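Local coordinates for substrate-binding protein (Synechococcus sp., PDB 6WPN) that probably binds a sugar or oligosaccharide in the periplasm of a marine cyanobacterium, as a solute-binding protein that serves uptake, at residues R163-V168 and V201-S206; R247-L252 and A259-G264; S270-T273 and V278-V281; P287-G290 and T294-V297. All blocks are in the same frame, centred on the assembly; numbering follows the deposited sequence.

Contact 1: R163-V168 and V201-S206; sequences RRWDEV and VQMGVS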
ATOM      1  N   ARG A 163      -0.702  -2.949  19.532  1.00 45.12           N
ATOM      2  CA  ARG A 163      -0.770  -3.706  18.297  1.00 46.53           C
ATOM      3  C   ARG A 163      -2.181  -3.832  17.754  1.00 46.81           C
ATOM      4  O   ARG A 163      -2.348  -4.285  16.617  1.00 46.70           O
ATOM      5  CB  ARG A 163      -0.165  -5.104  18.485  1.00 57.41           C
ATOM      6  CG  ARG A 163       1.328  -5.076  18.737  1.00 59.42           C
ATOM      7  CD  ARG A 163       1.757  -6.286  19.526  1.00 82.06           C
ATOM      8  NE  ARG A 163       1.845  -7.480  18.690  1.00 97.78           N
ATOM      9  CZ  ARG A 163       2.313  -8.647  19.118  1.00106.98           C
ATOM     10  NH1 ARG A 163       2.731  -8.770  20.372  1.00105.72           N
ATOM     11  NH2 ARG A 163       2.360  -9.690  18.293  1.00113.55           N
ATOM     12  N   ARG A 164      -3.192  -3.441  18.517  1.00 48.70           N
ATOM     13  CA  ARG A 164      -4.565  -3.432  18.050  1.00 59.87           C
ATOM     14  C   ARG A 164      -5.145  -2.031  18.204  1.00 61.34           C
ATOM     15  O   ARG A 164      -4.718  -1.257  19.066  1.00 53.53           O
ATOM     16  CB  ARG A 164      -5.388  -4.490  18.792  1.00 54.06           C
ATOM     17  CG  ARG A 164      -4.978  -5.899  18.372  1.00 62.33           C
ATOM     18  CD  ARG A 164      -5.605  -7.004  19.202  1.00 81.14           C
ATOM     19  NE  ARG A 164      -5.037  -8.303  18.837  1.00 95.40           N
ATOM     20  CZ  ARG A 164      -5.486  -9.480  19.274  1.00102.97           C
ATOM     21  NH1 ARG A 164      -6.516  -9.538  20.110  1.00108.71           N
ATOM     22  NH2 ARG A 164      -4.902 -10.605  18.874  1.00100.57           N
ATOM     23  N   TRP A 165      -6.118  -1.707  17.342  1.00 45.53           N
ATOM     24  CA  TRP A 165      -6.636  -0.341  17.271  1.00 41.13           C
ATOM     25  C   TRP A 165      -7.353   0.094  18.549  1.00 48.40           C
ATOM     26  O   TRP A 165      -7.297   1.277  18.908  1.00 48.87           O
ATOM     27  CB  TRP A 165      -7.573  -0.190  16.070  1.00 46.61           C
ATOM     28  CG  TRP A 165      -6.872  -0.142  14.743  1.00 40.20           C
ATOM     29  CD1 TRP A 165      -6.842  -1.125  13.800  1.00 39.72           C
ATOM     30  CD2 TRP A 165      -6.106   0.948  14.212  1.00 35.48           C
ATOM     31  NE1 TRP A 165      -6.107  -0.714  12.713  1.00 48.46           N
ATOM     32  CE2 TRP A 165      -5.644   0.554  12.940  1.00 36.59           C
ATOM     33  CE3 TRP A 165      -5.767   2.219  14.687  1.00 40.86           C
ATOM     34  CZ2 TRP A 165      -4.857   1.379  12.141  1.00 37.44           C
ATOM     35  CZ3 TRP A 165      -4.987   3.039  13.892  1.00 40.03           C
ATOM     36  CH2 TRP A 165      -4.541   2.615  12.633  1.00 42.65           C
ATOM     37  N   ASP A 166      -8.027  -0.822  19.251  1.00 39.14           N
ATOM     38  CA  ASP A 166      -8.721  -0.414  20.468  1.00 55.86           C
ATOM     39  C   ASP A 166      -7.771  -0.053  21.610  1.00 59.14           C
ATOM     40  O   ASP A 166      -8.230   0.425  22.653  1.00 43.16           O
ATOM     41  CB  ASP A 166      -9.686  -1.511  20.929  1.00 62.89           C
ATOM     42  CG  ASP A 166      -8.991  -2.831  21.198  1.00 70.44           C
ATOM     43  OD1 ASP A 166      -8.226  -2.913  22.183  1.00 81.25           O
ATOM     44  OD2 ASP A 166      -9.224  -3.796  20.441  1.00 80.09           O
ATOM     45  N   GLU A 167      -6.472  -0.283  21.448  1.00 51.74           N
ATOM     46  CA  GLU A 167      -5.473   0.154  22.408  1.00 52.79           C
ATOM     47  C   GLU A 167      -4.808   1.464  22.003  1.00 44.77           C
ATOM     48  O   GLU A 167      -4.002   1.999  22.771  1.00 49.82           O
ATOM     49  CB  GLU A 167      -4.423  -0.941  22.603  1.00 41.96           C
ATOM     50  CG  GLU A 167      -4.972  -2.170  23.306  1.00 49.12           C
ATOM     51  CD  GLU A 167      -4.038  -3.359  23.235  1.00 54.74           C
ATOM     52  OE1 GLU A 167      -2.944  -3.218  22.652  1.00 57.30           O
ATOM     53  OE2 GLU A 167      -4.396  -4.433  23.772  1.00 59.69           O
ATOM     54  N   VAL A 168      -5.126   1.986  20.822  1.00 34.46           N
ATOM     55  CA  VAL A 168      -4.523   3.214  20.305  1.00 31.75           C
ATOM     56  C   VAL A 168      -4.917   4.441  21.125  1.00 38.11           C
ATOM     57  O   VAL A 168      -4.035   5.257  21.434  1.00 43.88           O
ATOM     58  CB  VAL A 168      -4.867   3.422  18.821  1.00 33.09           C
ATOM     59  CG1 VAL A 168      -4.506   4.835  18.392  1.00 39.64           C
ATOM     60  CG2 VAL A 168      -4.118   2.425  17.959  1.00 35.26           C
ATOM     61  N   VAL A 201     -11.630  -1.149   7.549  1.00 44.75           N
ATOM     62  CA  VAL A 201     -11.787  -2.576   7.294  1.00 52.37           C
ATOM     63  C   VAL A 201     -11.262  -3.391   8.473  1.00 54.38           C
ATOM     64  O   VAL A 201     -11.858  -4.403   8.855  1.00 64.15           O
ATOM     65  CB  VAL A 201     -11.091  -2.966   5.977  1.00 55.45           C
ATOM     66  CG1 VAL A 201     -11.283  -4.449   5.695  1.00 50.34           C
ATOM     67  CG2 VAL A 201     -11.616  -2.120   4.830  1.00 56.72           C
ATOM     68  N   GLN A 202     -10.145  -2.959   9.074  1.00 47.96           N
ATOM     69  CA  GLN A 202      -9.606  -3.678  10.229  1.00 44.94           C
ATOM     70  C   GLN A 202     -10.508  -3.546  11.445  1.00 52.79           C
ATOM     71  O   GLN A 202     -10.510  -4.428  12.313  1.00 46.24           O
ATOM     72  CB  GLN A 202      -8.200  -3.188  10.571  1.00 40.52           C
ATOM     73  CG  GLN A 202      -7.124  -3.657   9.613  1.00 43.68           C
ATOM     74  CD  GLN A 202      -5.769  -3.042   9.910  1.00 44.26           C
ATOM     75  OE1 GLN A 202      -5.671  -1.868  10.259  1.00 46.81           O
ATOM     76  NE2 GLN A 202      -4.718  -3.844   9.790  1.00 55.66           N
HETATM   77  N   MSE A 203     -11.314  -2.497  11.444  1.00 55.00           N
HETATM   78  CA  MSE A 203     -12.241  -2.238  12.563  1.00 54.03           C
HETATM   79  C   MSE A 203     -13.570  -2.962  12.346  1.00 61.19           C
HETATM   80  O   MSE A 203     -14.502  -2.684  13.076  1.00 72.20           O
HETATM   81  CB  MSE A 203     -12.403  -0.740  12.758  1.00 54.49           C
HETATM   82  CG  MSE A 203     -11.161  -0.113  13.250  1.00 73.16           C
HETATM   83 SE   MSE A 203     -11.418   1.763  13.379  1.00 90.02          SE
HETATM   84  CE  MSE A 203     -12.576   1.874  14.890  1.00113.55           C
ATOM     85  N   GLY A 204     -13.624  -3.874  11.386  1.00 54.41           N
ATOM     86  CA  GLY A 204     -14.832  -4.629  11.116  1.00 50.89           C
ATOM     87  C   GLY A 204     -15.867  -3.928  10.264  1.00 55.28           C
ATOM     88  O   GLY A 204     -16.993  -4.427  10.152  1.00 52.56           O
ATOM     89  N   VAL A 205     -15.530  -2.792   9.664  1.00 58.60           N
ATOM     90  CA  VAL A 205     -16.486  -2.041   8.856  1.00 65.17           C
ATOM     91  C   VAL A 205     -16.615  -2.685   7.482  1.00 70.97           C
ATOM     92  O   VAL A 205     -15.614  -3.031   6.845  1.00 77.87           O
ATOM     93  CB  VAL A 205     -16.058  -0.571   8.734  1.00 59.38           C
ATOM     94  CG1 VAL A 205     -17.025   0.200   7.836  1.00 59.00           C
ATOM     95  CG2 VAL A 205     -15.958   0.070  10.111  1.00 51.20           C
ATOM     96  N   SER A 206     -17.853  -2.842   7.022  1.00 69.11           N
ATOM     97  CA  SER A 206     -18.144  -3.285   5.665  1.00 67.95           C
ATOM     98  C   SER A 206     -18.408  -2.054   4.809  1.00 65.24           C
ATOM     99  O   SER A 206     -19.297  -1.257   5.124  1.00 66.44           O
ATOM    100  CB  SER A 206     -19.345  -4.229   5.648  1.00 83.07           C
ATOM    101  OG  SER A 206     -19.677  -4.604   4.323  1.00101.18           O
TER
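Trp165 and Gln202 meet through a single hydrogen bond: the indole NE1 of Trp165 donates to OE1 of Gln202 over 2.7 Å, with an N-H...O angle of 167°. On the indole side the oxygen lies in the ring plane, at the edge where the N-H emerges. On the amide side the approach is less regular, for the donor stands 49° out of the carbonyl plane, and the ring and amide planes are turned 65° apart. The selenium of selenomethionine Met203 takes a different position, above the face of the five-membered ring, with SE 5.4 Å from its centroid, a long Met-aromatic contact; CG of Met203 comes to 4.5 Å from CD1 of Trp165.

Further out, the amide is held at its other end, NE2 of Gln202 donating to Thr294 O and, weakly, to Leu288 O. Trp228 meets the indole with its ring steeply inclined, and Met203 also packs on Ala224 and Phe227 of helix 219-233. Just after Gln202 the helix ends in a Schellman motif, with Gly204 at positive phi as C-prime and Gly204 N bonded to Val201 O. With oxygen accepting and nitrogen donating, the amide's rotation is fixed, and the buried indole N-H is satisfied by the side-chain oxygen of Gln202.

Contact 2: R247-L252 and A259-G264; sequences RRAIEL and ALLASG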
ATOM      1  N   ARG A 247       3.934  11.948   3.841  1.00 47.75           N
ATOM      2  CA  ARG A 247       5.228  12.618   3.788  1.00 55.80           C
ATOM      3  C   ARG A 247       5.447  13.487   5.019  1.00 52.20           C
ATOM      4  O   ARG A 247       6.581  13.630   5.488  1.00 48.64           O
ATOM      5  CB  ARG A 247       5.325  13.464   2.519  1.00 61.23           C
ATOM      6  CG  ARG A 247       5.335  12.649   1.237  1.00 74.89           C
ATOM      7  CD  ARG A 247       5.460  13.544   0.015  1.00 89.48           C
ATOM      8  NE  ARG A 247       5.414  12.786  -1.236  1.00100.74           N
ATOM      9  CZ  ARG A 247       5.442  13.342  -2.445  1.00107.90           C
ATOM     10  NH1 ARG A 247       5.513  14.662  -2.568  1.00110.00           N
ATOM     11  NH2 ARG A 247       5.392  12.581  -3.532  1.00106.73           N
ATOM     12  N   ARG A 248       4.374  14.073   5.555  1.00 44.58           N
ATOM     13  CA  ARG A 248       4.477  14.814   6.807  1.00 38.90           C
ATOM     14  C   ARG A 248       4.724  13.874   7.983  1.00 40.46           C
ATOM     15  O   ARG A 248       5.488  14.206   8.899  1.00 38.97           O
ATOM     16  CB  ARG A 248       3.214  15.646   7.024  1.00 34.26           C
ATOM     17  CG  ARG A 248       3.124  16.329   8.376  1.00 35.67           C
ATOM     18  CD  ARG A 248       4.271  17.290   8.590  1.00 30.12           C
ATOM     19  NE  ARG A 248       4.128  18.006   9.852  1.00 36.15           N
ATOM     20  CZ  ARG A 248       5.005  18.889  10.315  1.00 35.93           C
ATOM     21  NH1 ARG A 248       6.101  19.168   9.623  1.00 38.42           N
ATOM     22  NH2 ARG A 248       4.783  19.497  11.469  1.00 36.55           N
ATOM     23  N   ALA A 249       4.083  12.699   7.979  1.00 36.14           N
ATOM     24  CA  ALA A 249       4.359  11.714   9.021  1.00 34.46           C
ATOM     25  C   ALA A 249       5.821  11.307   8.997  1.00 38.47           C
ATOM     26  O   ALA A 249       6.474  11.229  10.047  1.00 45.09           O
ATOM     27  CB  ALA A 249       3.470  10.486   8.841  1.00 31.96           C
ATOM     28  N   ILE A 250       6.350  11.061   7.799  1.00 39.71           N
ATOM     29  CA  ILE A 250       7.772  10.777   7.625  1.00 40.85           C
ATOM     30  C   ILE A 250       8.610  11.879   8.254  1.00 40.55           C
ATOM     31  O   ILE A 250       9.546  11.616   9.019  1.00 50.17           O
ATOM     32  CB  ILE A 250       8.088  10.614   6.126  1.00 46.90           C
ATOM     33  CG1 ILE A 250       7.692   9.218   5.635  1.00 44.38           C
ATOM     34  CG2 ILE A 250       9.521  11.018   5.800  1.00 57.21           C
ATOM     35  CD1 ILE A 250       7.629   9.101   4.123  1.00 49.77           C
ATOM     36  N   GLU A 251       8.260  13.133   7.961  1.00 35.21           N
ATOM     37  CA  GLU A 251       9.009  14.269   8.488  1.00 40.07           C
ATOM     38  C   GLU A 251       8.921  14.346  10.008  1.00 37.35           C
ATOM     39  O   GLU A 251       9.901  14.694  10.677  1.00 44.57           O
ATOM     40  CB  GLU A 251       8.484  15.557   7.861  1.00 46.40           C
ATOM     41  CG  GLU A 251       9.225  16.808   8.284  1.00 68.38           C
ATOM     42  CD  GLU A 251       8.698  18.054   7.585  1.00 77.04           C
ATOM     43  OE1 GLU A 251       7.466  18.264   7.606  1.00 76.65           O
ATOM     44  OE2 GLU A 251       9.512  18.821   7.020  1.00 80.02           O
ATOM     45  N   LEU A 252       7.759  14.020  10.574  1.00 33.69           N
ATOM     46  CA  LEU A 252       7.601  14.126  12.019  1.00 38.17           C
ATOM     47  C   LEU A 252       8.386  13.037  12.737  1.00 43.41           C
ATOM     48  O   LEU A 252       8.962  13.280  13.805  1.00 44.26           O
ATOM     49  CB  LEU A 252       6.118  14.062  12.403  1.00 40.61           C
ATOM     50  CG  LEU A 252       5.234  15.278  12.098  1.00 40.86           C
ATOM     51  CD1 LEU A 252       3.797  14.986  12.478  1.00 39.25           C
ATOM     52  CD2 LEU A 252       5.726  16.532  12.816  1.00 37.37           C
ATOM     53  N   ALA A 259       5.796   9.084  17.683  1.00 42.08           N
ATOM     54  CA  ALA A 259       6.229   7.886  18.395  1.00 40.21           C
ATOM     55  C   ALA A 259       6.097   6.630  17.543  1.00 38.96           C
ATOM     56  O   ALA A 259       6.916   5.715  17.669  1.00 40.40           O
ATOM     57  CB  ALA A 259       5.436   7.720  19.692  1.00 37.17           C
ATOM     58  N   LEU A 260       5.087   6.558  16.681  1.00 35.60           N
ATOM     59  CA  LEU A 260       4.881   5.390  15.834  1.00 36.82           C
ATOM     60  C   LEU A 260       4.659   5.855  14.402  1.00 45.85           C
ATOM     61  O   LEU A 260       3.828   6.732  14.153  1.00 51.45           O
ATOM     62  CB  LEU A 260       3.690   4.550  16.317  1.00 35.14           C
ATOM     63  CG  LEU A 260       3.416   3.212  15.614  1.00 34.90           C
ATOM     64  CD1 LEU A 260       2.735   2.235  16.563  1.00 30.88           C
ATOM     65  CD2 LEU A 260       2.556   3.400  14.376  1.00 39.19           C
ATOM     66  N   LEU A 261       5.373   5.236  13.468  1.00 44.09           N
ATOM     67  CA  LEU A 261       5.267   5.537  12.046  1.00 38.59           C
ATOM     68  C   LEU A 261       4.962   4.246  11.302  1.00 39.02           C
ATOM     69  O   LEU A 261       5.737   3.288  11.378  1.00 41.22           O
ATOM     70  CB  LEU A 261       6.565   6.166  11.526  1.00 29.96           C
ATOM     71  CG  LEU A 261       6.672   6.423  10.022  1.00 38.21           C
ATOM     72  CD1 LEU A 261       5.773   7.573   9.579  1.00 27.82           C
ATOM     73  CD2 LEU A 261       8.116   6.684   9.631  1.00 31.43           C
ATOM     74  N   ALA A 262       3.838   4.208  10.596  1.00 44.40           N
ATOM     75  CA  ALA A 262       3.484   3.034   9.799  1.00 45.46           C
ATOM     76  C   ALA A 262       4.306   3.062   8.516  1.00 42.08           C
ATOM     77  O   ALA A 262       4.024   3.836   7.603  1.00 44.76           O
ATOM     78  CB  ALA A 262       1.989   3.013   9.502  1.00 35.48           C
ATOM     79  N   SER A 263       5.330   2.215   8.439  1.00 43.75           N
ATOM     80  CA  SER A 263       6.227   2.233   7.292  1.00 50.46           C
ATOM     81  C   SER A 263       6.948   0.891   7.187  1.00 56.12           C
ATOM     82  O   SER A 263       6.923   0.067   8.107  1.00 51.51           O
ATOM     83  CB  SER A 263       7.214   3.404   7.391  1.00 52.01           C
ATOM     84  OG  SER A 263       8.043   3.498   6.245  1.00 63.29           O
ATOM     85  N   GLY A 264       7.576   0.679   6.031  1.00 62.41           N
ATOM     86  CA  GLY A 264       8.278  -0.549   5.730  1.00 61.94           C
ATOM     87  C   GLY A 264       9.759  -0.503   6.069  1.00 52.63           C
ATOM     88  O   GLY A 264      10.270   0.436   6.683  1.00 55.82           O
TER
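Leu261 and Ala249 face one another, each CB directed at the opposite segment, and the branch of Leu261 that makes the contact is CD1. This methyl lies 3.8 Å from CB of Ala249 and equally 3.8 Å from O of Ala249, so it rests against both the side chain and the peptide group that follows. The next nitrogen along the helix, N of Ile250, is 4.0 Å from CD1 of Leu261. One leucine methyl therefore touches helix backbone as much as helix side chain, which the small alanine permits: the CA atoms of Ala249 and Leu261 are 6.9 Å apart. In Leu261, CG stands anti to the backbone N (chi1 174°), and chi2 of 71° sets the direction of CD1 toward the helix.

The contact is helix-on-sheet packing within the solute-binding protein fold: helix 246-254 lies against strand 260-263, which pairs antiparallel with strand 137-149 through backbone bonds such as that of Leu261 with Leu147. Phe267 of helix 265-274 touches both Leu261 and Ile250, while Phe185 from a loop packs on Ala249.

Away from the strand, the helix carries a salt bridge of its own. NH1 of Arg248 reaches OE1 of Glu251 at 2.6 Å; the oxygen lies near the guanidinium plane but is met from above the carboxylate plane, 52° out of it. CD2 of Leu252 sits over one guanidinium face of Arg248, offset toward its rim, and NE of Arg248 pairs with Glu240, giving this charge a second acidic partner.

Contact 3: S270-T273 and V278-V281; sequences SIQT and VAAV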
ATOM      1  N   SER A 270      16.635   4.928   4.940  1.00 51.24           N
ATOM      2  CA  SER A 270      16.761   6.370   4.762  1.00 51.19           C
ATOM      3  C   SER A 270      16.646   7.104   6.092  1.00 44.99           C
ATOM      4  O   SER A 270      17.261   8.161   6.267  1.00 49.51           O
ATOM      5  CB  SER A 270      15.723   6.883   3.762  1.00 46.09           C
ATOM      6  OG  SER A 270      14.420   6.493   4.140  1.00 61.21           O
ATOM      7  N   ILE A 271      15.885   6.557   7.042  1.00 43.26           N
ATOM      8  CA  ILE A 271      15.896   7.098   8.398  1.00 51.74           C
ATOM      9  C   ILE A 271      17.288   6.964   8.999  1.00 60.29           C
ATOM     10  O   ILE A 271      17.782   7.875   9.673  1.00 59.80           O
ATOM     11  CB  ILE A 271      14.845   6.391   9.273  1.00 60.04           C
ATOM     12  CG1 ILE A 271      13.433   6.702   8.790  1.00 65.94           C
ATOM     13  CG2 ILE A 271      15.002   6.784  10.738  1.00 59.91           C
ATOM     14  CD1 ILE A 271      12.366   5.998   9.611  1.00 70.24           C
ATOM     15  N   GLN A 272      17.932   5.812   8.782  1.00 60.10           N
ATOM     16  CA  GLN A 272      19.272   5.599   9.315  1.00 54.74           C
ATOM     17  C   GLN A 272      20.233   6.661   8.809  1.00 62.87           C
ATOM     18  O   GLN A 272      21.050   7.183   9.575  1.00 78.75           O
ATOM     19  CB  GLN A 272      19.779   4.206   8.942  1.00 43.60           C
ATOM     20  CG  GLN A 272      19.120   3.075   9.705  1.00 46.78           C
ATOM     21  CD  GLN A 272      19.601   1.707   9.257  1.00 46.04           C
ATOM     22  OE1 GLN A 272      20.421   1.588   8.348  1.00 52.91           O
ATOM     23  NE2 GLN A 272      19.107   0.666   9.912  1.00 50.99           N
ATOM     24  N   THR A 273      20.141   7.008   7.524  1.00 67.40           N
ATOM     25  CA  THR A 273      21.049   7.995   6.952  1.00 61.18           C
ATOM     26  C   THR A 273      20.622   9.418   7.289  1.00 63.29           C
ATOM     27  O   THR A 273      21.465  10.260   7.614  1.00 71.55           O
ATOM     28  CB  THR A 273      21.132   7.813   5.436  1.00 60.71           C
ATOM     29  OG1 THR A 273      19.828   7.965   4.862  1.00 71.96           O
ATOM     30  CG2 THR A 273      21.662   6.431   5.091  1.00 62.96           C
ATOM     31  N   VAL A 278      17.308   9.056  15.625  1.00 50.14           N
ATOM     32  CA  VAL A 278      16.001   8.411  15.719  1.00 51.61           C
ATOM     33  C   VAL A 278      16.089   6.934  15.351  1.00 50.36           C
ATOM     34  O   VAL A 278      15.447   6.088  15.985  1.00 44.78           O
ATOM     35  CB  VAL A 278      14.982   9.150  14.833  1.00 50.45           C
ATOM     36  CG1 VAL A 278      13.638   8.454  14.883  1.00 31.05           C
ATOM     37  CG2 VAL A 278      14.855  10.595  15.282  1.00 49.07           C
ATOM     38  N   ALA A 279      16.872   6.597  14.323  1.00 43.32           N
ATOM     39  CA  ALA A 279      16.999   5.197  13.935  1.00 37.40           C
ATOM     40  C   ALA A 279      17.664   4.369  15.028  1.00 36.24           C
ATOM     41  O   ALA A 279      17.346   3.186  15.186  1.00 40.32           O
ATOM     42  CB  ALA A 279      17.780   5.080  12.625  1.00 43.25           C
ATOM     43  N   ALA A 280      18.569   4.974  15.806  1.00 35.47           N
ATOM     44  CA  ALA A 280      19.240   4.230  16.870  1.00 41.58           C
ATOM     45  C   ALA A 280      18.267   3.815  17.971  1.00 48.17           C
ATOM     46  O   ALA A 280      18.511   2.821  18.664  1.00 48.16           O
ATOM     47  CB  ALA A 280      20.386   5.053  17.458  1.00 38.01           C
ATOM     48  N   VAL A 281      17.170   4.556  18.146  1.00 43.76           N
ATOM     49  CA  VAL A 281      16.143   4.246  19.136  1.00 35.35           C
ATOM     50  C   VAL A 281      14.872   3.720  18.481  1.00 35.25           C
ATOM     51  O   VAL A 281      13.822   3.665  19.128  1.00 37.45           O
ATOM     52  CB  VAL A 281      15.834   5.462  20.028  1.00 34.78           C
ATOM     53  CG1 VAL A 281      17.108   5.963  20.697  1.00 39.45           C
ATOM     54  CG2 VAL A 281      15.172   6.570  19.221  1.00 33.49           C
TER
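Ala279 directs its methyl at two successive residues of helix 265-274, Ile271 and Gln272. From CB of Ala279 to CA of Gln272 is 3.7 Å, and CG of Gln272 and CG2 of Ile271 are each 3.8 Å from the same methyl. The alanine thus meets backbone as well as side chain, in keeping with the 5.2 Å between the CA atoms of Gln272 and Ala279.

Ile271 uses its short branch here: CG2 stands anti to the backbone N, whereas CG1, at chi1 -66°, lies beside that nitrogen and begins the longer arm. In Gln272, chi1 of -73° lays CG alongside the methyl of Ala279, and the extended chain beyond carries the amide on to Gln363. There NE2 of Gln272 donates to Gln363 OE1 and to Ala360 O. Gln363 also reaches back, its NE2 donating to O of Ala279, and in this way bridges the two helices.

Helices 265-274 and 276-280 follow each other with a single residue between them. Tyr253 of helix 246-254 touches Ile271 and Val278, and strand 137-149 lies against the pair through Leu147 and Asn149.

Contact 4: P287-G290 and T294-V297; sequences PLTG and TANV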
ATOM      1  N   PRO A 287       2.413  -4.330  12.566  1.00 40.76           N
ATOM      2  CA  PRO A 287       1.501  -3.227  12.255  1.00 41.13           C
ATOM      3  C   PRO A 287       0.259  -3.290  13.125  1.00 42.61           C
ATOM      4  O   PRO A 287      -0.080  -4.326  13.703  1.00 44.29           O
ATOM      5  CB  PRO A 287       1.150  -3.455  10.783  1.00 41.55           C
ATOM      6  CG  PRO A 287       1.299  -4.936  10.605  1.00 43.27           C
ATOM      7  CD  PRO A 287       2.448  -5.338  11.492  1.00 36.46           C
ATOM      8  N   LEU A 288      -0.420  -2.152  13.223  1.00 39.64           N
ATOM      9  CA  LEU A 288      -1.672  -2.126  13.960  1.00 37.28           C
ATOM     10  C   LEU A 288      -2.722  -2.920  13.198  1.00 38.71           C
ATOM     11  O   LEU A 288      -2.795  -2.861  11.966  1.00 45.49           O
ATOM     12  CB  LEU A 288      -2.142  -0.687  14.176  1.00 43.26           C
ATOM     13  CG  LEU A 288      -1.308   0.134  15.162  1.00 40.55           C
ATOM     14  CD1 LEU A 288      -1.452   1.622  14.907  1.00 39.51           C
ATOM     15  CD2 LEU A 288      -1.729  -0.221  16.580  1.00 32.08           C
ATOM     16  N   THR A 289      -3.503  -3.707  13.932  1.00 41.11           N
ATOM     17  CA  THR A 289      -4.597  -4.470  13.349  1.00 44.93           C
ATOM     18  C   THR A 289      -5.839  -4.304  14.211  1.00 50.27           C
ATOM     19  O   THR A 289      -5.814  -3.676  15.274  1.00 45.48           O
ATOM     20  CB  THR A 289      -4.255  -5.961  13.227  1.00 51.60           C
ATOM     21  OG1 THR A 289      -4.324  -6.567  14.523  1.00 55.43           O
ATOM     22  CG2 THR A 289      -2.852  -6.159  12.647  1.00 50.75           C
ATOM     23  N   GLY A 290      -6.933  -4.908  13.758  1.00 52.02           N
ATOM     24  CA  GLY A 290      -8.137  -5.007  14.545  1.00 44.31           C
ATOM     25  C   GLY A 290      -8.130  -6.306  15.320  1.00 54.31           C
ATOM     26  O   GLY A 290      -7.142  -7.044  15.342  1.00 50.76           O
ATOM     27  N   THR A 294      -5.689  -9.443  11.199  1.00 48.95           N
ATOM     28  CA  THR A 294      -5.207  -9.341   9.826  1.00 40.70           C
ATOM     29  C   THR A 294      -4.477  -8.025   9.587  1.00 53.62           C
ATOM     30  O   THR A 294      -4.979  -6.945   9.913  1.00 69.00           O
ATOM     31  CB  THR A 294      -6.374  -9.471   8.852  1.00 47.51           C
ATOM     32  OG1 THR A 294      -7.074 -10.693   9.113  1.00 65.04           O
ATOM     33  CG2 THR A 294      -5.866  -9.481   7.423  1.00 45.82           C
ATOM     34  N   ALA A 295      -3.312  -8.118   8.958  1.00 48.26           N
ATOM     35  CA  ALA A 295      -2.548  -6.967   8.510  1.00 42.00           C
ATOM     36  C   ALA A 295      -2.758  -6.748   7.021  1.00 51.32           C
ATOM     37  O   ALA A 295      -3.247  -7.619   6.299  1.00 53.19           O
ATOM     38  CB  ALA A 295      -1.057  -7.148   8.798  1.00 35.37           C
ATOM     39  N   ASN A 296      -2.414  -5.549   6.573  1.00 50.13           N
ATOM     40  CA  ASN A 296      -2.594  -5.169   5.184  1.00 52.26           C
ATOM     41  C   ASN A 296      -1.334  -5.433   4.379  1.00 42.43           C
ATOM     42  O   ASN A 296      -0.216  -5.273   4.876  1.00 42.13           O
ATOM     43  CB  ASN A 296      -2.957  -3.689   5.074  1.00 60.09           C
ATOM     44  CG  ASN A 296      -3.410  -3.314   3.690  1.00 58.06           C
ATOM     45  OD1 ASN A 296      -4.433  -3.795   3.204  1.00 64.99           O
ATOM     46  ND2 ASN A 296      -2.633  -2.464   3.033  1.00 53.99           N
ATOM     47  N   VAL A 297      -1.522  -5.837   3.125  1.00 41.47           N
ATOM     48  CA  VAL A 297      -0.414  -6.033   2.201  1.00 51.04           C
ATOM     49  C   VAL A 297      -0.738  -5.274   0.919  1.00 45.50           C
ATOM     50  O   VAL A 297      -1.823  -5.430   0.348  1.00 55.29           O
ATOM     51  CB  VAL A 297      -0.151  -7.528   1.919  1.00 52.43           C
ATOM     52  CG1 VAL A 297      -1.416  -8.241   1.476  1.00 48.93           C
ATOM     53  CG2 VAL A 297       0.953  -7.688   0.882  1.00 58.42           C
TER
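Thr289 and Thr294 meet where the side chain of one lies against the backbone of the other. CB of Thr289 comes first, 3.5 Å from the carbonyl O of Thr294. From there the chain divides. The methyl CG2 stays close to the same peptide, 3.6 Å from O of Thr294 and 4.2 Å from N of Ala295, and it is also 4.4 Å from the methyl CB of Ala295. The hydroxyl OG1 turns from the opposite segment and donates to O of Gly290 over 3.0 Å, in the carbonyl plane and on a lone pair. A chi1 of 75° places OG1 between the backbone N and the carbonyl carbon and leaves CG2 anti to that carbon, which separates the polar branch, engaged with its own segment, from the apolar one.

A second apolar touch lies beside it: CG of Pro287 is 3.7 Å from CB of Ala295. Thr374 of helix 359-374 packs on both of these residues.

The carbonyl that Thr289 packs on is also the one taken by the amide of Gln202, whose NE2 spans the two segments through its weak bond to Leu288 O. Segment 294-297 alone is anchored further, by a backbone bond of Ala295 with Arg379 and by Asn296 OD1 accepting from Leu381 N. The chain doubles back locally here, in a loop connection between strands 282-285 and 295-303; since both pair antiparallel with strand 137-149 in the mixed sheet of this solute-binding protein fold, they do not form a beta hairpin.

From the N terminus, contact 1 closes the first and widest loop, joining the loop ahead of helix 168-179 to the end of helix 195-202 across 32 intervening residues. The others follow in series, so none nests or crosses: contact 2 closes a short helix-to-strand loop, contact 3 the short connection between helices 265-274 and 276-280, and contact 4 the link into strand 295-303. Contacts 1 and 4, with centres about 9 Å apart, touch directly, Thr289 forming probable backbone hydrogen bonds with Arg163 and Trp165. Contacts 2 and 3 are joined by chain continuity, strand 260-263 running into helix 265-274, while contacts 2 and 4 reach the same sheet.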